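Long-range contacts in endo-1,3-beta-glucanase (Streptomyces sioyaensis, PDB 3DGT), which hydrolyses internal 1,3-beta-glucosidic bonds in 1,3-beta-glucans, the chain here being the glycosyl hydrolase family 16 catalytic domain of a longer protein: residues I175-A180 with V213-V218; A157-G162 with E204-S209; T36-G41 with G132-W137. One frame throughout, in Å; residues are numbered along the deposited sequence.

Contact 1. Residues I175-A180 with V213-V218. Unlike the reference sequence in segment 175-180: S178 (reference Leu).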
ATOM      1  N   ILE A 175      10.482   8.288  -6.392  1.00 13.63           N
ATOM      2  CA  ILE A 175      11.327   7.454  -7.240  1.00 13.79           C
ATOM      3  C   ILE A 175      10.529   6.185  -7.512  1.00 13.54           C
ATOM      4  O   ILE A 175      10.452   5.293  -6.662  1.00 13.47           O
ATOM      5  CB  ILE A 175      12.681   7.132  -6.565  1.00 13.78           C
ATOM      6  CG1 ILE A 175      13.397   8.428  -6.155  1.00 14.19           C
ATOM      7  CG2 ILE A 175      13.571   6.284  -7.497  1.00 14.64           C
ATOM      8  CD1 ILE A 175      14.653   8.218  -5.302  1.00 14.25           C
ATOM      9  N   GLY A 176       9.912   6.125  -8.692  1.00 13.28           N
ATOM     10  CA  GLY A 176       8.964   5.059  -8.990  1.00 12.99           C
ATOM     11  C   GLY A 176       8.817   4.677 -10.445  1.00 13.08           C
ATOM     12  O   GLY A 176       9.384   5.306 -11.346  1.00 14.01           O
ATOM     13  N   ASN A 177       8.042   3.620 -10.661  1.00 12.78           N
ATOM     14  CA  ASN A 177       7.838   3.061 -11.989  1.00 12.48           C
ATOM     15  C   ASN A 177       6.481   2.378 -12.018  1.00 12.35           C
ATOM     16  O   ASN A 177       5.888   2.119 -10.971  1.00 12.54           O
ATOM     17  CB  ASN A 177       8.947   2.042 -12.279  1.00 12.62           C
ATOM     18  CG  ASN A 177       9.053   1.644 -13.751  1.00 13.43           C
ATOM     19  OD1 ASN A 177       9.654   0.607 -14.065  1.00 15.96           O
ATOM     20  ND2 ASN A 177       8.500   2.444 -14.646  1.00 12.18           N
ATOM     21  N   SER A 178       5.987   2.088 -13.213  1.00 12.27           N
ATOM     22  CA  SER A 178       4.788   1.291 -13.379  1.00 12.68           C
ATOM     23  C   SER A 178       5.083   0.197 -14.393  1.00 12.59           C
ATOM     24  O   SER A 178       5.984   0.332 -15.231  1.00 13.17           O
ATOM     25  CB  SER A 178       3.622   2.157 -13.854  1.00 12.51           C
ATOM     26  OG  SER A 178       3.965   2.824 -15.062  1.00 14.24           O
ATOM     27  N   THR A 179       4.330  -0.894 -14.301  1.00 11.99           N
ATOM     28  CA  THR A 179       4.418  -1.978 -15.276  1.00 13.00           C
ATOM     29  C   THR A 179       3.117  -2.770 -15.264  1.00 12.35           C
ATOM     30  O   THR A 179       2.414  -2.796 -14.248  1.00 12.40           O
ATOM     31  CB  THR A 179       5.639  -2.889 -14.965  1.00 13.25           C
ATOM     32  OG1 THR A 179       5.971  -3.676 -16.120  1.00 16.34           O
ATOM     33  CG2 THR A 179       5.375  -3.803 -13.781  1.00 14.22           C
ATOM     34  N   ALA A 180       2.790  -3.407 -16.385  1.00 12.38           N
ATOM     35  CA  ALA A 180       1.619  -4.272 -16.461  1.00 12.10           C
ATOM     36  C   ALA A 180       1.806  -5.501 -15.574  1.00 12.01           C
ATOM     37  O   ALA A 180       2.935  -5.970 -15.373  1.00 13.08           O
ATOM     38  CB  ALA A 180       1.375  -4.698 -17.905  1.00 11.57           C
ATOM     39  N   VAL A 213       8.920 -10.359 -10.394  1.00 13.97           N
ATOM     40  CA  VAL A 213       9.675  -9.640 -11.432  1.00 14.82           C
ATOM     41  C   VAL A 213       9.951  -8.207 -10.987  1.00 14.23           C
ATOM     42  O   VAL A 213       9.030  -7.431 -10.759  1.00 13.78           O
ATOM     43  CB  VAL A 213       8.937  -9.648 -12.786  1.00 15.33           C
ATOM     44  CG1 VAL A 213       9.874  -9.132 -13.884  1.00 16.21           C
ATOM     45  CG2 VAL A 213       8.470 -11.067 -13.139  1.00 17.12           C
ATOM     46  N   THR A 214      11.229  -7.854 -10.873  1.00 13.98           N
ATOM     47  CA  THR A 214      11.610  -6.541 -10.360  1.00 14.03           C
ATOM     48  C   THR A 214      11.435  -5.448 -11.407  1.00 14.02           C
ATOM     49  O   THR A 214      11.949  -5.568 -12.529  1.00 15.12           O
ATOM     50  CB  THR A 214      13.052  -6.569  -9.824  1.00 14.18           C
ATOM     51  OG1 THR A 214      13.122  -7.510  -8.739  1.00 15.15           O
ATOM     52  CG2 THR A 214      13.476  -5.179  -9.329  1.00 14.38           C
ATOM     53  N   TYR A 215      10.706  -4.389 -11.046  1.00 13.09           N
ATOM     54  CA  TYR A 215      10.481  -3.272 -11.977  1.00 13.39           C
ATOM     55  C   TYR A 215      10.974  -1.911 -11.514  1.00 14.00           C
ATOM     56  O   TYR A 215      11.151  -1.016 -12.340  1.00 14.45           O
ATOM     57  CB  TYR A 215       9.028  -3.204 -12.492  1.00 13.32           C
ATOM     58  CG  TYR A 215       7.931  -2.980 -11.466  1.00 12.03           C
ATOM     59  CD1 TYR A 215       7.499  -4.007 -10.635  1.00 12.60           C
ATOM     60  CD2 TYR A 215       7.270  -1.750 -11.389  1.00 12.42           C
ATOM     61  CE1 TYR A 215       6.479  -3.797  -9.718  1.00 10.66           C
ATOM     62  CE2 TYR A 215       6.245  -1.541 -10.487  1.00 11.83           C
ATOM     63  CZ  TYR A 215       5.853  -2.570  -9.654  1.00 11.94           C
ATOM     64  OH  TYR A 215       4.825  -2.379  -8.743  1.00 13.08           O
ATOM     65  N   GLN A 216      11.220  -1.763 -10.216  1.00 13.67           N
ATOM     66  CA  GLN A 216      11.808  -0.542  -9.682  1.00 14.21           C
ATOM     67  C   GLN A 216      12.823  -0.875  -8.610  1.00 14.83           C
ATOM     68  O   GLN A 216      12.549  -1.670  -7.710  1.00 15.14           O
ATOM     69  CB  GLN A 216      10.732   0.395  -9.118  1.00 14.54           C
ATOM     70  CG  GLN A 216      11.299   1.671  -8.456  1.00 15.31           C
ATOM     71  CD  GLN A 216      11.930   2.632  -9.462  1.00 16.78           C
ATOM     72  OE1 GLN A 216      11.320   2.966 -10.478  1.00 19.14           O
ATOM     73  NE2 GLN A 216      13.155   3.081  -9.181  1.00 16.37           N
ATOM     74  N   THR A 217      13.999  -0.271  -8.730  1.00 15.51           N
ATOM     75  CA  THR A 217      15.017  -0.355  -7.695  1.00 16.20           C
ATOM     76  C   THR A 217      15.408   1.058  -7.280  1.00 15.90           C
ATOM     77  O   THR A 217      15.514   1.966  -8.117  1.00 16.65           O
ATOM     78  CB  THR A 217      16.263  -1.130  -8.163  1.00 16.49           C
ATOM     79  OG1 THR A 217      15.869  -2.358  -8.790  1.00 18.83           O
ATOM     80  CG2 THR A 217      17.177  -1.465  -6.979  1.00 18.28           C
ATOM     81  N   VAL A 218      15.600   1.230  -5.979  1.00 15.03           N
ATOM     82  CA  VAL A 218      16.052   2.496  -5.411  1.00 14.73           C
ATOM     83  C   VAL A 218      17.315   2.171  -4.628  1.00 14.47           C
ATOM     84  O   VAL A 218      17.357   1.187  -3.899  1.00 14.74           O
ATOM     85  CB  VAL A 218      14.974   3.122  -4.481  1.00 14.86           C
ATOM     86  CG1 VAL A 218      15.412   4.495  -3.972  1.00 16.33           C
ATOM     87  CG2 VAL A 218      13.629   3.235  -5.210  1.00 16.16           C
TER
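Y215, whose ring packs against T179, has its hydroxyl OH hydrogen-bonded to OG1 of T155, on the strand beside 175-179, and this bond fixes the far end of the ring. T179 CG2 lies over one face, 3.7 Å from the centroid of the Y215 ring and 18° off the normal, a CH-pi contact displaced toward the rim; its nearest ring atom is Y215 CG. At the rim, in the ring plane, the carbonyl O of N177 lies 3.7 Å from Y215 CE2. A first torsion of 62° sets Y215 CG between its own backbone N and carbonyl carbon. Q216 starts with CG anti to the backbone N, then bends at chi2 (69°), and its amide folds back over 175-177: OE1 of Q216 comes to 3.1 Å from CB of N177. Q216 NE2 lies 3.6 Å from I175 CG2 and gives a weak hydrogen bond to the carbonyl O of T217. Beyond it, I175 CG2 meets V218 CG2 at 3.8 Å, and V218 also packs on M159 of strand 155-160. The strands run antiparallel with their axes 6.3 Å apart, and side chains carry the contact. Y215 and Q216, adjacent in sequence, can both point toward 175-179 because together they form a classic beta bulge opposite F208 of strand 205-210. Each strand pairs through its backbone with a different neighbour, 155-160 or 205-210, as at the margin of the two-sheet jelly-roll sandwich of family 16.

Contact 2. Residues A157-G162 with E204-S209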
ATOM      1  N   ALA A 157       5.018   1.280  -8.259  1.00 11.21           N
ATOM      2  CA  ALA A 157       5.789   1.124  -7.021  1.00 11.27           C
ATOM      3  C   ALA A 157       6.732   2.302  -6.909  1.00 11.20           C
ATOM      4  O   ALA A 157       7.352   2.697  -7.894  1.00 11.66           O
ATOM      5  CB  ALA A 157       6.574  -0.163  -7.026  1.00 12.01           C
ATOM      6  N   THR A 158       6.834   2.861  -5.710  1.00 11.48           N
ATOM      7  CA  THR A 158       7.479   4.158  -5.527  1.00 11.70           C
ATOM      8  C   THR A 158       8.096   4.295  -4.142  1.00 11.73           C
ATOM      9  O   THR A 158       7.504   3.863  -3.147  1.00 12.35           O
ATOM     10  CB  THR A 158       6.444   5.302  -5.681  1.00 11.84           C
ATOM     11  OG1 THR A 158       5.657   5.100  -6.865  1.00 12.25           O
ATOM     12  CG2 THR A 158       7.137   6.639  -5.776  1.00 11.94           C
ATOM     13  N   MET A 159       9.269   4.932  -4.073  1.00 11.95           N
ATOM     14  CA  MET A 159       9.765   5.441  -2.797  1.00 12.10           C
ATOM     15  C   MET A 159       9.636   6.952  -2.723  1.00 11.73           C
ATOM     16  O   MET A 159      10.044   7.662  -3.640  1.00 12.38           O
ATOM     17  CB  MET A 159      11.219   5.039  -2.537  1.00 12.31           C
ATOM     18  CG  MET A 159      11.759   5.610  -1.234  1.00 12.51           C
ATOM     19  SD  MET A 159      13.356   4.889  -0.846  1.00 13.69           S
ATOM     20  CE  MET A 159      13.701   5.673   0.732  1.00 13.91           C
ATOM     21  N   HIS A 160       9.092   7.425  -1.604  1.00 11.87           N
ATOM     22  CA  HIS A 160       9.049   8.848  -1.297  1.00 12.12           C
ATOM     23  C   HIS A 160      10.014   9.149  -0.162  1.00 12.42           C
ATOM     24  O   HIS A 160      10.170   8.345   0.757  1.00 12.42           O
ATOM     25  CB  HIS A 160       7.625   9.272  -0.941  1.00 12.70           C
ATOM     26  CG  HIS A 160       6.684   9.244  -2.109  1.00 12.38           C
ATOM     27  ND1 HIS A 160       5.872   8.168  -2.403  1.00 14.23           N
ATOM     28  CD2 HIS A 160       6.452  10.164  -3.074  1.00 10.29           C
ATOM     29  CE1 HIS A 160       5.172   8.437  -3.495  1.00 10.96           C
ATOM     30  NE2 HIS A 160       5.507   9.643  -3.919  1.00 14.74           N
ATOM     31  N   CYS A 161      10.665  10.311  -0.246  1.00 12.42           N
ATOM     32  CA  CYS A 161      11.740  10.683   0.672  1.00 13.04           C
ATOM     33  C   CYS A 161      12.136  12.146   0.493  1.00 12.85           C
ATOM     34  O   CYS A 161      11.683  12.820  -0.443  1.00 12.78           O
ATOM     35  CB  CYS A 161      12.969   9.762   0.490  1.00 13.37           C
ATOM     36  SG  CYS A 161      13.297   9.157  -1.210  1.00 16.34           S
ATOM     37  N   GLY A 162      12.973  12.630   1.410  1.00 13.27           N
ATOM     38  CA  GLY A 162      13.603  13.928   1.253  1.00 13.39           C
ATOM     39  C   GLY A 162      12.656  15.065   1.565  1.00 13.40           C
ATOM     40  O   GLY A 162      12.051  15.107   2.636  1.00 14.00           O
ATOM     41  N   GLU A 204      22.961   0.437  -0.094  1.00 13.67           N
ATOM     42  CA  GLU A 204      21.734  -0.264   0.276  1.00 13.08           C
ATOM     43  C   GLU A 204      20.702  -0.071  -0.822  1.00 13.57           C
ATOM     44  O   GLU A 204      20.719   0.941  -1.526  1.00 13.01           O
ATOM     45  CB  GLU A 204      21.205   0.246   1.619  1.00 13.65           C
ATOM     46  CG  GLU A 204      22.060  -0.178   2.807  1.00 13.27           C
ATOM     47  CD  GLU A 204      21.433   0.183   4.146  1.00 14.02           C
ATOM     48  OE1 GLU A 204      20.580   1.091   4.189  1.00 16.06           O
ATOM     49  OE2 GLU A 204      21.810  -0.428   5.170  1.00 15.88           O
ATOM     50  N   ALA A 205      19.824  -1.052  -0.981  1.00 13.32           N
ATOM     51  CA  ALA A 205      18.847  -1.008  -2.064  1.00 13.68           C
ATOM     52  C   ALA A 205      17.479  -1.465  -1.617  1.00 14.00           C
ATOM     53  O   ALA A 205      17.343  -2.288  -0.711  1.00 14.01           O
ATOM     54  CB  ALA A 205      19.315  -1.857  -3.239  1.00 14.26           C
ATOM     55  N   ILE A 206      16.474  -0.911  -2.275  1.00 14.06           N
ATOM     56  CA  ILE A 206      15.095  -1.349  -2.118  1.00 14.99           C
ATOM     57  C   ILE A 206      14.594  -1.752  -3.511  1.00 14.69           C
ATOM     58  O   ILE A 206      14.743  -0.991  -4.477  1.00 15.02           O
ATOM     59  CB  ILE A 206      14.238  -0.255  -1.440  1.00 15.06           C
ATOM     60  CG1 ILE A 206      14.677  -0.138   0.033  1.00 15.92           C
ATOM     61  CG2 ILE A 206      12.728  -0.555  -1.584  1.00 16.46           C
ATOM     62  CD1 ILE A 206      14.127   1.073   0.784  1.00 16.10           C
ATOM     63  N   ARG A 207      14.062  -2.969  -3.633  1.00 14.64           N
ATOM     64  CA  ARG A 207      13.582  -3.456  -4.928  1.00 15.66           C
ATOM     65  C   ARG A 207      12.113  -3.804  -4.859  1.00 13.62           C
ATOM     66  O   ARG A 207      11.686  -4.531  -3.962  1.00 13.96           O
ATOM     67  CB  ARG A 207      14.387  -4.660  -5.455  1.00 15.64           C
ATOM     68  CG  ARG A 207      14.600  -5.817  -4.499  1.00 19.71           C
ATOM     69  CD  ARG A 207      15.718  -6.750  -4.978  1.00 19.45           C
ATOM     70  NE  ARG A 207      16.951  -6.012  -5.219  1.00 22.20           N
ATOM     71  CZ  ARG A 207      18.033  -6.033  -4.440  1.00 21.10           C
ATOM     72  NH1 ARG A 207      18.088  -6.795  -3.357  1.00 22.80           N
ATOM     73  NH2 ARG A 207      19.073  -5.288  -4.762  1.00 22.16           N
ATOM     74  N   PHE A 208      11.348  -3.264  -5.805  1.00 12.74           N
ATOM     75  CA  PHE A 208       9.922  -3.554  -5.909  1.00 11.85           C
ATOM     76  C   PHE A 208       9.661  -4.506  -7.057  1.00 11.15           C
ATOM     77  O   PHE A 208      10.193  -4.316  -8.166  1.00 11.64           O
ATOM     78  CB  PHE A 208       9.127  -2.279  -6.159  1.00 12.24           C
ATOM     79  CG  PHE A 208       9.247  -1.247  -5.067  1.00 11.97           C
ATOM     80  CD1 PHE A 208       8.421  -1.300  -3.944  1.00 11.05           C
ATOM     81  CD2 PHE A 208      10.157  -0.203  -5.176  1.00 13.73           C
ATOM     82  CE1 PHE A 208       8.520  -0.325  -2.956  1.00 12.10           C
ATOM     83  CE2 PHE A 208      10.254   0.777  -4.187  1.00 12.83           C
ATOM     84  CZ  PHE A 208       9.438   0.713  -3.077  1.00 12.08           C
ATOM     85  N   SER A 209       8.845  -5.522  -6.784  1.00 10.84           N
ATOM     86  CA  SER A 209       8.511  -6.535  -7.785  1.00 11.71           C
ATOM     87  C   SER A 209       7.025  -6.861  -7.824  1.00 11.66           C
ATOM     88  O   SER A 209       6.292  -6.623  -6.860  1.00 12.17           O
ATOM     89  CB  SER A 209       9.324  -7.807  -7.547  1.00 11.87           C
ATOM     90  OG  SER A 209       9.139  -8.308  -6.239  1.00 12.67           O
TER
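A157 and F208 face each other inside the family 16 beta-sandwich, on strands that run antiparallel at 152° without hydrogen bonds between them. The fit is tight: CB of A157 lies 3.4 Å from CB of F208 and almost as close to its CG. The F208 side chain leaves its backbone with CG anti to the carbonyl carbon (chi1 -61°), and the ring lies against the backbone of T158. T158 N stands 4.2 Å above the plane of the F208 ring, over one face and displaced toward the rim. Farther down the strands, M159 is fully extended, all three torsions near 180°, and its SD comes to 4.2 Å from CD1 of I206, whose own chain is stretched at chi2. W228 of helix 225-232 packs on both M159 and I206, while M195 of strand 191-198 touches I206 and F208. An alanine in place of F208 would keep the CB contact with A157 but would probably open a gap between the strands, leaving A157 CB without its ring partner and M195 with less to pack on. At the tip of the F208 ring, CZ lies 3.7 Å from the carbonyl O of T158.

Contact 3. Residues T36-G41 with G132-W137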
ATOM      1  N   THR A  36     -12.010  11.357   7.378  1.00 13.15           N
ATOM      2  CA  THR A  36     -11.355  11.982   6.242  1.00 13.26           C
ATOM      3  C   THR A  36      -9.912  12.392   6.536  1.00 13.39           C
ATOM      4  O   THR A  36      -9.271  13.026   5.697  1.00 13.30           O
ATOM      5  CB  THR A  36     -12.142  13.229   5.776  1.00 12.65           C
ATOM      6  OG1 THR A  36     -12.221  14.158   6.862  1.00 14.15           O
ATOM      7  CG2 THR A  36     -13.573  12.856   5.321  1.00 13.94           C
ATOM      8  N   SER A  37      -9.401  12.039   7.715  1.00 12.95           N
ATOM      9  CA  SER A  37      -8.015  12.346   8.065  1.00 13.59           C
ATOM     10  C   SER A  37      -7.585  11.590   9.305  1.00 13.47           C
ATOM     11  O   SER A  37      -8.419  11.107  10.076  1.00 14.22           O
ATOM     12  CB  SER A  37      -7.853  13.842   8.333  1.00 13.45           C
ATOM     13  OG  SER A  37      -8.456  14.205   9.573  1.00 14.41           O
ATOM     14  N   TYR A  38      -6.272  11.518   9.509  1.00 13.66           N
ATOM     15  CA  TYR A  38      -5.755  11.142  10.808  1.00 14.21           C
ATOM     16  C   TYR A  38      -6.232  12.175  11.820  1.00 14.58           C
ATOM     17  O   TYR A  38      -6.553  13.304  11.434  1.00 14.71           O
ATOM     18  CB  TYR A  38      -4.236  11.151  10.794  1.00 13.75           C
ATOM     19  CG  TYR A  38      -3.605  10.008  10.040  1.00 13.19           C
ATOM     20  CD1 TYR A  38      -3.630   8.717  10.553  1.00 13.06           C
ATOM     21  CD2 TYR A  38      -2.951  10.228   8.822  1.00 12.90           C
ATOM     22  CE1 TYR A  38      -3.043   7.670   9.863  1.00 12.42           C
ATOM     23  CE2 TYR A  38      -2.369   9.187   8.125  1.00 13.92           C
ATOM     24  CZ  TYR A  38      -2.401   7.916   8.659  1.00 12.45           C
ATOM     25  OH  TYR A  38      -1.815   6.880   7.976  1.00 13.65           O
ATOM     26  N   PRO A  39      -6.265  11.810  13.113  1.00 14.99           N
ATOM     27  CA  PRO A  39      -6.631  12.780  14.139  1.00 15.49           C
ATOM     28  C   PRO A  39      -5.523  13.818  14.250  1.00 15.22           C
ATOM     29  O   PRO A  39      -4.481  13.548  14.831  1.00 15.24           O
ATOM     30  CB  PRO A  39      -6.723  11.932  15.411  1.00 15.87           C
ATOM     31  CG  PRO A  39      -5.889  10.739  15.147  1.00 16.34           C
ATOM     32  CD  PRO A  39      -5.974  10.478  13.683  1.00 15.05           C
ATOM     33  N   GLY A  40      -5.734  14.985  13.647  1.00 15.31           N
ATOM     34  CA  GLY A  40      -4.700  16.013  13.615  1.00 14.86           C
ATOM     35  C   GLY A  40      -3.788  15.892  12.406  1.00 14.82           C
ATOM     36  O   GLY A  40      -2.709  16.496  12.379  1.00 14.46           O
ATOM     37  N   GLY A  41      -4.208  15.112  11.406  1.00 14.89           N
ATOM     38  CA  GLY A  41      -3.460  15.005  10.149  1.00 15.82           C
ATOM     39  C   GLY A  41      -4.025  15.877   9.036  1.00 15.48           C
ATOM     40  O   GLY A  41      -5.010  16.597   9.240  1.00 16.80           O
ATOM     41  N   GLY A 132       1.278   9.125  15.044  1.00 12.79           N
ATOM     42  CA  GLY A 132       1.167  10.053  16.167  1.00 12.84           C
ATOM     43  C   GLY A 132       1.848  11.384  15.928  1.00 13.37           C
ATOM     44  O   GLY A 132       2.023  12.172  16.852  1.00 14.34           O
ATOM     45  N   ASN A 133       2.241  11.630  14.683  1.00 12.88           N
ATOM     46  CA  ASN A 133       2.924  12.864  14.301  1.00 13.14           C
ATOM     47  C   ASN A 133       2.202  13.441  13.082  1.00 13.02           C
ATOM     48  O   ASN A 133       1.603  14.520  13.147  1.00 12.58           O
ATOM     49  CB  ASN A 133       4.394  12.541  14.008  1.00 13.36           C
ATOM     50  CG  ASN A 133       5.207  13.755  13.577  1.00 14.04           C
ATOM     51  OD1 ASN A 133       4.830  14.488  12.659  1.00 14.28           O
ATOM     52  ND2 ASN A 133       6.357  13.947  14.224  1.00 16.58           N
ATOM     53  N   TYR A 134       2.227  12.702  11.973  1.00 12.83           N
ATOM     54  CA  TYR A 134       1.436  13.030  10.783  1.00 12.85           C
ATOM     55  C   TYR A 134       1.953  14.227   9.982  1.00 13.18           C
ATOM     56  O   TYR A 134       1.314  14.638   9.014  1.00 13.76           O
ATOM     57  CB  TYR A 134      -0.053  13.242  11.135  1.00 13.26           C
ATOM     58  CG  TYR A 134      -0.618  12.188  12.053  1.00 12.66           C
ATOM     59  CD1 TYR A 134      -0.527  10.834  11.734  1.00 12.97           C
ATOM     60  CD2 TYR A 134      -1.248  12.539  13.246  1.00 14.03           C
ATOM     61  CE1 TYR A 134      -1.039   9.867  12.577  1.00 13.98           C
ATOM     62  CE2 TYR A 134      -1.770  11.575  14.090  1.00 14.04           C
ATOM     63  CZ  TYR A 134      -1.666  10.238  13.748  1.00 14.23           C
ATOM     64  OH  TYR A 134      -2.165   9.267  14.586  1.00 15.71           O
ATOM     65  N   GLN A 135       3.098  14.771  10.379  1.00 13.41           N
ATOM     66  CA  GLN A 135       3.565  16.048   9.829  1.00 13.89           C
ATOM     67  C   GLN A 135       4.970  15.980   9.247  1.00 13.72           C
ATOM     68  O   GLN A 135       5.590  17.018   8.980  1.00 14.16           O
ATOM     69  CB  GLN A 135       3.519  17.134  10.909  1.00 13.80           C
ATOM     70  CG  GLN A 135       2.138  17.337  11.541  1.00 15.31           C
ATOM     71  CD  GLN A 135       1.121  17.972  10.603  1.00 15.54           C
ATOM     72  OE1 GLN A 135       1.454  18.456   9.516  1.00 15.60           O
ATOM     73  NE2 GLN A 135      -0.142  17.974  11.025  1.00 19.03           N
ATOM     74  N   ASN A 136       5.467  14.760   9.051  1.00 13.17           N
ATOM     75  CA  ASN A 136       6.857  14.551   8.631  1.00 13.09           C
ATOM     76  C   ASN A 136       7.005  13.810   7.298  1.00 13.07           C
ATOM     77  O   ASN A 136       8.010  13.143   7.060  1.00 13.94           O
ATOM     78  CB  ASN A 136       7.676  13.880   9.750  1.00 13.21           C
ATOM     79  CG  ASN A 136       6.978  12.660  10.354  1.00 13.05           C
ATOM     80  OD1 ASN A 136       5.958  12.202   9.857  1.00 11.97           O
ATOM     81  ND2 ASN A 136       7.540  12.136  11.441  1.00 14.13           N
ATOM     82  N   TRP A 137       6.011  13.960   6.422  1.00 12.92           N
ATOM     83  CA  TRP A 137       6.078  13.455   5.048  1.00 12.99           C
ATOM     84  C   TRP A 137       6.716  14.505   4.132  1.00 13.01           C
ATOM     85  O   TRP A 137       6.383  15.682   4.241  1.00 12.93           O
ATOM     86  CB  TRP A 137       4.665  13.133   4.541  1.00 13.55           C
ATOM     87  CG  TRP A 137       4.641  12.353   3.249  1.00 13.37           C
ATOM     88  CD1 TRP A 137       4.554  10.991   3.117  1.00 13.74           C
ATOM     89  CD2 TRP A 137       4.722  12.880   1.912  1.00 13.62           C
ATOM     90  NE1 TRP A 137       4.576  10.642   1.790  1.00 13.89           N
ATOM     91  CE2 TRP A 137       4.680  11.777   1.029  1.00 13.66           C
ATOM     92  CE3 TRP A 137       4.825  14.174   1.377  1.00 13.15           C
ATOM     93  CZ2 TRP A 137       4.730  11.931  -0.364  1.00 13.38           C
ATOM     94  CZ3 TRP A 137       4.878  14.322  -0.001  1.00 13.73           C
ATOM     95  CH2 TRP A 137       4.836  13.205  -0.854  1.00 13.96           C
TER
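Y38 to G41 form a type II beta turn that presents Y38 to Y134, in an irregular loop where Y134 itself has a positive phi of 73°. The turn is closed by G41 N donating to Y38 O at 3.0 Å; S37 OG donates to the same oxygen from the opposite face of its carbonyl plane, at 2.8 Å. A side chain at G41 would collide with CB of Y38. In the other loop, the backbone N of Q135 donates to OD1 of N133, an Asx turn. The two tyrosine rings form an offset stack, centroids of Y38 and Y134 4.6 Å apart and planes at 13°. The offset sets Y38 CB over the centre of the Y134 ring, 3.8 Å from its centroid, while Y38 CD1 lies 3.5 Å from Y134 CE1. G132 C sits over the other face of Y134, and the carbonyl O of P39 comes to 3.4 Å from Y134 CE2. Q135, bent at chi2, adds a weak hydrogen bond from NE2 to G40 O, 3.3 Å long. Y38 OH is hydrogen-bonded to E86 and R84, which ties the turn to strand 80-87, and its ring meets W45 edge-to-face. From the other loop, W137 NE1 bonds to E142 of strand 142-144.

Overall arrangement
From the N terminus, contact 3 comes first: the loop after strand 30-32 meets the loop after strand 119-127, closing a span of 90 residues. It ends before the other two open, but W137 at its end packs on H160, so the loop 132-137 abuts strand 155-160. Contacts 1 and 2 cross, their segments alternating along the chain as 157-162, 175-180, 204-209 and 213-218. Strands 155-160 and 175-179 pair in one sheet of the sandwich, 205-210 and 213-219 in the other. Contact 2 joins the sheets in the buried interior, contact 1 nearer the surface, and their centres lie about 9 Å apart.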